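Side-chain contact in luciferase-like enzymeAMP-CoA-ligase (Zophobas atratus, PDB 4W8O), which probably activates carboxylic acids with ATP as acyl-adenylates and transfers the acyl group to coenzyme A, as in the adenylate-forming relatives of beetle luciferase: residues Gly148-Thr151 / Lys152-Thr155. Residues are numbered along the deposited sequence; the frame is centred on the assembly and turned at random.
Sequences GKST and KHGT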
ATOM      1  N   GLY A 148      21.888  -8.494   4.847  1.00 37.88           N
ATOM      2  CA  GLY A 148      22.709  -9.693   4.826  1.00 40.29           C
ATOM      3  C   GLY A 148      24.155  -9.333   5.060  1.00 41.81           C
ATOM      4  O   GLY A 148      24.456  -8.386   5.800  1.00 41.63           O
ATOM      5  N   LYS A 149      25.046 -10.081   4.420  1.00 43.61           N
ATOM      6  CA  LYS A 149      26.482  -9.911   4.607  1.00 46.15           C
ATOM      7  C   LYS A 149      27.052  -9.037   3.505  1.00 44.90           C
ATOM      8  O   LYS A 149      26.640  -9.131   2.349  1.00 45.25           O
ATOM      9  CB  LYS A 149      27.192 -11.266   4.572  1.00 49.45           C
ATOM     10  CG  LYS A 149      28.389 -11.353   5.501  1.00 52.35           C
ATOM     11  CD  LYS A 149      27.969 -11.849   6.879  1.00 54.21           C
ATOM     12  CE  LYS A 149      27.865 -13.371   6.911  1.00 56.84           C
ATOM     13  NZ  LYS A 149      27.002 -13.861   8.022  1.00 57.93           N
ATOM     14  N   SER A 150      28.009  -8.196   3.869  1.00 44.62           N
ATOM     15  CA  SER A 150      28.758  -7.428   2.894  1.00 43.96           C
ATOM     16  C   SER A 150      30.067  -6.960   3.505  1.00 45.00           C
ATOM     17  O   SER A 150      30.116  -6.593   4.676  1.00 45.16           O
ATOM     18  CB  SER A 150      27.941  -6.221   2.417  1.00 41.60           C
ATOM     19  OG  SER A 150      28.611  -5.533   1.364  1.00 41.23           O
ATOM     20  N   THR A 151      31.128  -7.004   2.709  1.00 46.22           N
ATOM     21  CA  THR A 151      32.381  -6.325   3.035  1.00 48.19           C
ATOM     22  C   THR A 151      32.409  -4.934   2.401  1.00 46.77           C
ATOM     23  O   THR A 151      32.923  -3.977   2.983  1.00 46.48           O
ATOM     24  CB  THR A 151      33.586  -7.118   2.501  1.00 50.78           C
ATOM     25  OG1 THR A 151      33.587  -8.429   3.077  1.00 52.92           O
ATOM     26  CG2 THR A 151      34.884  -6.422   2.846  1.00 53.12           C
ATOM     27  N   LYS A 152      31.859  -4.850   1.194  1.00 45.20           N
ATOM     28  CA  LYS A 152      31.943  -3.663   0.356  1.00 45.08           C
ATOM     29  C   LYS A 152      31.020  -2.556   0.867  1.00 42.70           C
ATOM     30  O   LYS A 152      31.376  -1.374   0.844  1.00 40.89           O
ATOM     31  CB  LYS A 152      31.554  -4.053  -1.071  1.00 46.34           C
ATOM     32  CG  LYS A 152      31.986  -3.104  -2.173  1.00 47.87           C
ATOM     33  CD  LYS A 152      31.386  -3.552  -3.502  1.00 48.61           C
ATOM     34  CE  LYS A 152      32.158  -3.017  -4.693  1.00 50.81           C
ATOM     35  NZ  LYS A 152      32.085  -1.532  -4.794  1.00 50.37           N
ATOM     36  N   HIS A 153      29.835  -2.961   1.320  1.00 41.21           N
ATOM     37  CA  HIS A 153      28.809  -2.044   1.800  1.00 39.62           C
ATOM     38  C   HIS A 153      28.500  -2.315   3.263  1.00 39.90           C
ATOM     39  O   HIS A 153      28.897  -3.341   3.813  1.00 41.03           O
ATOM     40  CB  HIS A 153      27.527  -2.229   0.992  1.00 38.26           C
ATOM     41  CG  HIS A 153      27.739  -2.232  -0.490  1.00 38.10           C
ATOM     42  ND1 HIS A 153      28.006  -1.086  -1.208  1.00 38.19           N
ATOM     43  CD2 HIS A 153      27.718  -3.242  -1.391  1.00 38.55           C
ATOM     44  CE1 HIS A 153      28.145  -1.391  -2.485  1.00 38.16           C
ATOM     45  NE2 HIS A 153      27.975  -2.693  -2.622  1.00 38.56           N
ATOM     46  N   GLY A 154      27.775  -1.389   3.883  1.00 38.89           N
ATOM     47  CA  GLY A 154      27.258  -1.589   5.236  1.00 38.56           C
ATOM     48  C   GLY A 154      26.177  -2.655   5.247  1.00 37.51           C
ATOM     49  O   GLY A 154      25.676  -3.051   4.199  1.00 36.54           O
ATOM     50  N   THR A 155      25.825  -3.123   6.437  1.00 38.12           N
ATOM     51  CA  THR A 155      24.832  -4.188   6.585  1.00 38.78           C
ATOM     52  C   THR A 155      23.710  -3.751   7.508  1.00 38.21           C
ATOM     53  O   THR A 155      23.898  -2.872   8.353  1.00 38.46           O
ATOM     54  CB  THR A 155      25.459  -5.460   7.177  1.00 40.19           C
ATOM     55  OG1 THR A 155      25.926  -5.188   8.504  1.00 41.38           O
ATOM     56  CG2 THR A 155      26.616  -5.926   6.328  1.00 41.34           C
TER
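Ser150 and His153 meet across a tight turn. The hydroxyl OG of Ser150 accepts the backbone N-H of His153, with OG 2.8 Å from N and an N-H...O angle of 158°. OG stands anti to the Ser150 backbone N (chi1 -174°), which carries it forward into the turn. It also lies against the root of the histidine side chain, 3.5 Å from His153 CB. With an alanine in place of Ser150, the His153 N-H is likely to lose this acceptor, leaving the bend less firmly fixed. Lys152 CB rests over one face of the His153 ring, toward its rim. Thr155 fills the other end. Its methyl CG2 sits 3.3 Å from Gly148 O and 3.6 Å from Ser150 N. Ser150-His153 form a reverse (beta) turn, with their CA atoms 5.5 Å apart and Thr151 and Lys152 at helical backbone angles. The OG to N bond has the spacing of a helix N-cap, but the chain extends from His153. The turn links strands 143-147 and 154-155, the latter at the sheet edge, where Gly154 bonds to Val146 through the backbone. Further out, His153 NE2 is hydrogen-bonded to Glu132 on helix 128-138. Thr155 OG1 N-caps helix 156-159 by bonding to Glu158 N.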